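Local coordinates for UPF0255 protein frsA (PDB 4I4C) that probably hydrolyses carboxylic esters to an alcohol and a carboxylate, as a member of the alpha/beta-hydrolase clan, at residues N97-W102 / D143-Q148; D373-A378 / G384-I389. All blocks are in the same frame, centred on the assembly; numbering follows the deposited sequence.

Contact 1: residues N97-W102 / D143-Q148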
loop_
_atom_site.group_PDB
_atom_site.type_symbol
_atom_site.label_atom_id
_atom_site.label_comp_id
_atom_site.label_asym_id
_atom_site.label_seq_id
_atom_site.Cartn_x
_atom_site.Cartn_y
_atom_site.Cartn_z
ATOM N N ASN A 97 -12.993 10.621 16.777
ATOM C CA ASN A 97 -11.939 10.918 15.803
ATOM C C ASN A 97 -11.395 9.618 15.209
ATOM O O ASN A 97 -11.220 8.637 15.923
ATOM C CB ASN A 97 -10.821 11.752 16.450
ATOM C CG ASN A 97 -9.566 11.883 15.563
ATOM O OD1 ASN A 97 -8.663 11.050 15.619
ATOM N ND2 ASN A 97 -9.499 12.952 14.786
ATOM N N TRP A 98 -11.137 9.622 13.900
ATOM C CA TRP A 98 -10.685 8.424 13.194
ATOM C C TRP A 98 -9.387 7.871 13.793
ATOM O O TRP A 98 -9.338 6.717 14.208
ATOM C CB TRP A 98 -10.496 8.724 11.706
ATOM C CG TRP A 98 -9.923 7.565 10.930
ATOM C CD1 TRP A 98 -8.611 7.200 10.834
ATOM C CD2 TRP A 98 -10.656 6.644 10.130
ATOM N NE1 TRP A 98 -8.485 6.099 10.031
ATOM C CE2 TRP A 98 -9.730 5.735 9.585
ATOM C CE3 TRP A 98 -12.016 6.496 9.818
ATOM C CZ2 TRP A 98 -10.115 4.690 8.755
ATOM C CZ3 TRP A 98 -12.402 5.460 8.996
ATOM C CH2 TRP A 98 -11.449 4.572 8.462
ATOM N N ALA A 99 -8.355 8.705 13.864
ATOM C CA ALA A 99 -7.090 8.280 14.474
ATOM C C ALA A 99 -7.270 7.810 15.912
ATOM O O ALA A 99 -6.700 6.811 16.310
ATOM C CB ALA A 99 -6.061 9.386 14.421
ATOM N N TYR A 100 -8.055 8.550 16.688
ATOM C CA TYR A 100 -8.267 8.212 18.100
ATOM C C TYR A 100 -8.897 6.830 18.253
ATOM O O TYR A 100 -8.438 6.005 19.042
ATOM C CB TYR A 100 -9.173 9.250 18.754
ATOM C CG TYR A 100 -9.459 8.974 20.216
ATOM C CD1 TYR A 100 -10.567 8.229 20.599
ATOM C CD2 TYR A 100 -8.613 9.446 21.208
ATOM C CE1 TYR A 100 -10.828 7.968 21.936
ATOM C CE2 TYR A 100 -8.870 9.197 22.553
ATOM C CZ TYR A 100 -9.974 8.455 22.907
ATOM O OH TYR A 100 -10.236 8.189 24.232
ATOM N N GLU A 101 -9.960 6.578 17.498
ATOM C CA GLU A 101 -10.701 5.341 17.674
ATOM C C GLU A 101 -9.899 4.145 17.179
ATOM O O GLU A 101 -9.963 3.073 17.784
ATOM C CB GLU A 101 -12.088 5.403 17.025
ATOM C CG GLU A 101 -13.056 6.451 17.652
ATOM C CD GLU A 101 -13.461 6.164 19.095
ATOM O OE1 GLU A 101 -13.139 5.087 19.632
ATOM O OE2 GLU A 101 -14.125 7.036 19.703
ATOM N N TRP A 102 -9.135 4.319 16.096
ATOM C CA TRP A 102 -8.357 3.192 15.571
ATOM C C TRP A 102 -7.161 2.911 16.465
ATOM O O TRP A 102 -6.783 1.768 16.662
ATOM C CB TRP A 102 -7.921 3.411 14.117
ATOM C CG TRP A 102 -9.004 3.080 13.127
ATOM C CD1 TRP A 102 -9.842 3.963 12.483
ATOM C CD2 TRP A 102 -9.392 1.770 12.695
ATOM N NE1 TRP A 102 -10.717 3.274 11.671
ATOM C CE2 TRP A 102 -10.461 1.930 11.781
ATOM C CE3 TRP A 102 -8.938 0.477 12.993
ATOM C CZ2 TRP A 102 -11.088 0.837 11.162
ATOM C CZ3 TRP A 102 -9.559 -0.607 12.366
ATOM C CH2 TRP A 102 -10.618 -0.417 11.461
ATOM N N ASP A 143 -0.141 15.455 8.534
ATOM C CA ASP A 143 -1.116 14.977 9.511
ATOM C C ASP A 143 -0.417 14.560 10.803
ATOM O O ASP A 143 0.213 13.507 10.858
ATOM C CB ASP A 143 -1.905 13.806 8.913
ATOM C CG ASP A 143 -3.132 13.412 9.736
ATOM O OD1 ASP A 143 -3.151 13.611 10.974
ATOM O OD2 ASP A 143 -4.075 12.852 9.129
ATOM N N ASN A 144 -0.535 15.393 11.839
ATOM C CA ASN A 144 0.136 15.124 13.111
ATOM C C ASN A 144 -0.351 13.827 13.768
ATOM O O ASN A 144 0.452 13.044 14.279
ATOM C CB ASN A 144 -0.027 16.301 14.091
ATOM C CG ASN A 144 0.667 17.562 13.618
ATOM O OD1 ASN A 144 1.577 17.510 12.797
ATOM N ND2 ASN A 144 0.242 18.709 14.147
ATOM N N LEU A 145 -1.662 13.602 13.759
ATOM C CA LEU A 145 -2.192 12.381 14.362
ATOM C C LEU A 145 -1.716 11.146 13.609
ATOM O O LEU A 145 -1.420 10.111 14.210
ATOM C CB LEU A 145 -3.716 12.416 14.422
ATOM C CG LEU A 145 -4.295 13.434 15.404
ATOM C CD1 LEU A 145 -5.742 13.134 15.653
ATOM C CD2 LEU A 145 -3.509 13.457 16.710
ATOM N N ALA A 146 -1.629 11.273 12.287
ATOM C CA ALA A 146 -1.230 10.158 11.445
ATOM C C ALA A 146 0.255 9.853 11.585
ATOM O O ALA A 146 0.653 8.696 11.553
ATOM C CB ALA A 146 -1.575 10.434 9.995
ATOM N N ILE A 147 1.075 10.896 11.730
ATOM C CA ILE A 147 2.519 10.707 11.900
ATOM C C ILE A 147 2.774 9.863 13.134
ATOM O O ILE A 147 3.509 8.880 13.093
ATOM C CB ILE A 147 3.255 12.055 12.070
ATOM C CG1 ILE A 147 3.222 12.846 10.761
ATOM C CG2 ILE A 147 4.702 11.814 12.486
ATOM C CD1 ILE A 147 3.966 12.168 9.632
ATOM N N GLN A 148 2.161 10.271 14.243
ATOM C CA GLN A 148 2.218 9.506 15.478
ATOM C C GLN A 148 1.705 8.064 15.347
ATOM O O GLN A 148 2.308 7.138 15.882
ATOM C CB GLN A 148 1.447 10.253 16.581
ATOM C CG GLN A 148 2.353 10.912 17.584
ATOM C CD GLN A 148 3.243 9.896 18.270
ATOM O OE1 GLN A 148 2.758 8.999 18.961
ATOM N NE2 GLN A 148 4.551 10.013 18.061
#

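Contact 2: residues D373-A378 / G384-I389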
loop_
_atom_site.group_PDB
_atom_site.type_symbol
_atom_site.label_atom_id
_atom_site.label_comp_id
_atom_site.label_asym_id
_atom_site.label_seq_id
_atom_site.Cartn_x
_atom_site.Cartn_y
_atom_site.Cartn_z
ATOM N N ASP A 373 -5.809 -2.405 -19.160
ATOM C CA ASP A 373 -4.489 -2.124 -18.598
ATOM C C ASP A 373 -3.664 -3.408 -18.456
ATOM O O ASP A 373 -2.530 -3.504 -18.952
ATOM C CB ASP A 373 -4.630 -1.445 -17.235
ATOM C CG ASP A 373 -4.600 0.069 -17.324
ATOM O OD1 ASP A 373 -4.621 0.600 -18.451
ATOM O OD2 ASP A 373 -4.568 0.730 -16.261
ATOM N N ASN A 374 -4.255 -4.393 -17.781
ATOM C CA ASN A 374 -3.612 -5.679 -17.546
ATOM C C ASN A 374 -3.353 -6.510 -18.808
ATOM O O ASN A 374 -2.360 -7.230 -18.889
ATOM C CB ASN A 374 -4.405 -6.453 -16.494
ATOM C CG ASN A 374 -4.383 -5.746 -15.159
ATOM O OD1 ASN A 374 -3.311 -5.433 -14.641
ATOM N ND2 ASN A 374 -5.554 -5.433 -14.627
ATOM N N GLN A 375 -4.241 -6.391 -19.787
ATOM C CA GLN A 375 -4.020 -6.999 -21.095
ATOM C C GLN A 375 -2.774 -6.474 -21.796
ATOM O O GLN A 375 -2.027 -7.245 -22.401
ATOM C CB GLN A 375 -5.233 -6.780 -21.992
ATOM C CG GLN A 375 -6.210 -7.925 -21.963
ATOM C CD GLN A 375 -7.429 -7.638 -22.801
ATOM O OE1 GLN A 375 -7.979 -6.528 -22.773
ATOM N NE2 GLN A 375 -7.857 -8.631 -23.563
ATOM N N MET A 376 -2.557 -5.163 -21.720
ATOM C CA MET A 376 -1.354 -4.545 -22.271
ATOM C C MET A 376 -0.098 -5.151 -21.673
ATOM O O MET A 376 0.798 -5.610 -22.386
ATOM C CB MET A 376 -1.351 -3.054 -21.978
ATOM C CG MET A 376 -1.856 -2.202 -23.098
ATOM S SD MET A 376 -1.185 -0.542 -22.979
ATOM C CE MET A 376 -2.192 0.123 -21.670
ATOM N N VAL A 377 -0.033 -5.131 -20.347
ATOM C CA VAL A 377 1.112 -5.679 -19.638
ATOM C C VAL A 377 1.342 -7.138 -20.043
ATOM O O VAL A 377 2.471 -7.542 -20.321
ATOM C CB VAL A 377 0.929 -5.560 -18.101
ATOM C CG1 VAL A 377 1.974 -6.376 -17.367
ATOM C CG2 VAL A 377 0.989 -4.095 -17.674
ATOM N N ALA A 378 0.264 -7.916 -20.114
ATOM C CA ALA A 378 0.402 -9.352 -20.269
ATOM C C ALA A 378 0.955 -9.697 -21.635
ATOM O O ALA A 378 1.718 -10.653 -21.778
ATOM C CB ALA A 378 -0.921 -10.053 -20.044
ATOM N N GLY A 384 3.392 -14.349 -20.155
ATOM C CA GLY A 384 2.562 -13.468 -19.350
ATOM C C GLY A 384 1.079 -13.782 -19.466
ATOM O O GLY A 384 0.672 -14.613 -20.281
ATOM N N LYS A 385 0.268 -13.100 -18.659
ATOM C CA LYS A 385 -1.145 -13.430 -18.542
ATOM C C LYS A 385 -1.910 -12.358 -17.760
ATOM O O LYS A 385 -1.491 -11.934 -16.670
ATOM C CB LYS A 385 -1.309 -14.790 -17.857
ATOM C CG LYS A 385 -2.753 -15.265 -17.771
ATOM C CD LYS A 385 -2.895 -16.566 -16.986
ATOM C CE LYS A 385 -4.371 -16.913 -16.778
ATOM N NZ LYS A 385 -4.667 -17.471 -15.416
ATOM N N ALA A 386 -3.025 -11.907 -18.327
ATOM C CA ALA A 386 -3.906 -10.986 -17.630
ATOM C C ALA A 386 -5.141 -11.733 -17.171
ATOM O O ALA A 386 -5.553 -12.696 -17.809
ATOM C CB ALA A 386 -4.299 -9.825 -18.521
ATOM N N LYS A 387 -5.737 -11.284 -16.067
ATOM C CA LYS A 387 -6.988 -11.878 -15.611
ATOM C C LYS A 387 -7.966 -10.816 -15.088
ATOM O O LYS A 387 -7.571 -9.874 -14.402
ATOM C CB LYS A 387 -6.708 -12.946 -14.552
ATOM C CG LYS A 387 -7.947 -13.507 -13.873
ATOM C CD LYS A 387 -8.849 -14.245 -14.848
ATOM C CE LYS A 387 -10.085 -14.811 -14.148
ATOM N NZ LYS A 387 -9.748 -15.911 -13.191
ATOM N N LYS A 388 -9.231 -10.948 -15.464
ATOM C CA LYS A 388 -10.299 -10.161 -14.875
ATOM C C LYS A 388 -10.984 -11.049 -13.848
ATOM O O LYS A 388 -11.691 -12.001 -14.197
ATOM C CB LYS A 388 -11.289 -9.684 -15.941
ATOM C CG LYS A 388 -12.657 -9.272 -15.389
ATOM C CD LYS A 388 -13.331 -8.243 -16.271
ATOM C CE LYS A 388 -13.332 -8.677 -17.717
ATOM N NZ LYS A 388 -13.990 -7.651 -18.559
ATOM N N ILE A 389 -10.749 -10.752 -12.575
ATOM C CA ILE A 389 -11.233 -11.613 -11.514
ATOM C C ILE A 389 -12.709 -11.349 -11.256
ATOM O O ILE A 389 -13.077 -10.288 -10.762
ATOM C CB ILE A 389 -10.457 -11.396 -10.215
ATOM C CG1 ILE A 389 -8.952 -11.455 -10.468
ATOM C CG2 ILE A 389 -10.877 -12.431 -9.186
ATOM C CD1 ILE A 389 -8.348 -12.810 -10.226
HETATM O O HOH W 1 -8.018 -7.161 -15.195
#

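Contact 1: residues N97-W102 / D143-Q148
Leu-145 reaches from the first turn of helix 144-163 to meet Ala-99 and Asn-97 at the start of helix 98-114. The apolar part of the contact is small and buried. Leu-145 CB lies 3.8 Å from Ala-99 CB, a close fit between a methyl and a methylene that lets the two backbones come together, the CA atoms of Ala-99 and Leu-145 being 6.4 Å apart. Further along the leucine, CD1 reaches the outer end of the Asn-97 amide, 3.6 Å from OD1 and 3.9 Å from ND2, the two side chains approaching from opposite directions.

Both segments are helix starts, packed together in a mainly helical part of the chain that precedes the first strand of the large mixed sheet. Each opens with an N-cap. Asn-97 OD1 accepts Tyr-100 N at 2.8 Å, in the carbonyl plane and on a lone pair; a chi1 of 170°, with CG beside the carbonyl carbon, goes with this reach into the first turn. Asparagine suits the place because OD1 can cap the helix while ND2 donates to Val-90 O, and Leu-145 CD1 therefore meets an amide held at both ends. At the other helix Asp-143 OD1 takes Ala-146 N at 3.1 Å, but from well above the carboxylate plane, 72° out of it. Asp-143 OD2 is bound to Thr-23 OG1, and the positive end of the helix dipole would probably steady the carboxylate's negative charge.

Helix 98-114 is also tied to helix 121-136, where Ile-134 O accepts a hydrogen bond from Trp-98 NE1.

Contact 2: residues D373-A378 / G384-I389
Asn-374 ND2 is gripped twice: it donates to a water at 3.1 Å and is hydrogen-bonded to Ser-369 OG. The same water donates to Lys-387 O at 2.9 Å, bridging helix 371-379 to strand 385-389. The asparagine's chi1 of -64° sets CG beside its own backbone N and anti to the carbonyl carbon, while CB packs on the strand, 3.9 Å from Ala-386 CB.

The direct packing is made by small groups. Ala-386 CB presses on the helix backbone, 3.3 Å from Asn-374 O, a carbonyl that also accepts Ala-378 N in the regular helical bond. Ala-378 CB in turn lies 3.3 Å from Ala-386 N and 3.7 Å from Ala-386 CB. Alanine suits both places because the axes of helix and strand pass only 6.6 Å apart. Just before the strand, Gly-384 brings its CA to 3.8 Å from Ala-378 O, where a side chain would collide with that carbonyl.

The helix runs nearly antiparallel to the strand, at 164°, as the middle of a beta-alpha-beta unit whose first strand is 358-363. Strand 385-389 is one of the two outermost strands of the sheet within this chain; its Lys-385 and Ile-389 touch helix 394-413.

With every direct contact across the two segments made by van der Waals packing, polar linkage falls to one water, whose position the doubly held Asn-374 amide helps to define.

Contact 1 and contact 2 belong to different parts of one chain and lie on opposite sides of its centre, their own centres 37 Å apart and their nearest atoms about 24 Å apart. Contact 1 pairs two helix starts in the helical region; contact 2 sets a helix against an edge strand of the alpha/beta sheet. The Asn-374 side chain of contact 2 is about 13 Å from the bound hexanoic acid, so it does not line that pocket. Arg-272 is common to the pockets of the hexanoic acid and the polyether; the latter also draws on Trp-59 of helix 54-60 and on Asp-366, which lies between strand 358-363 and helix 371-379.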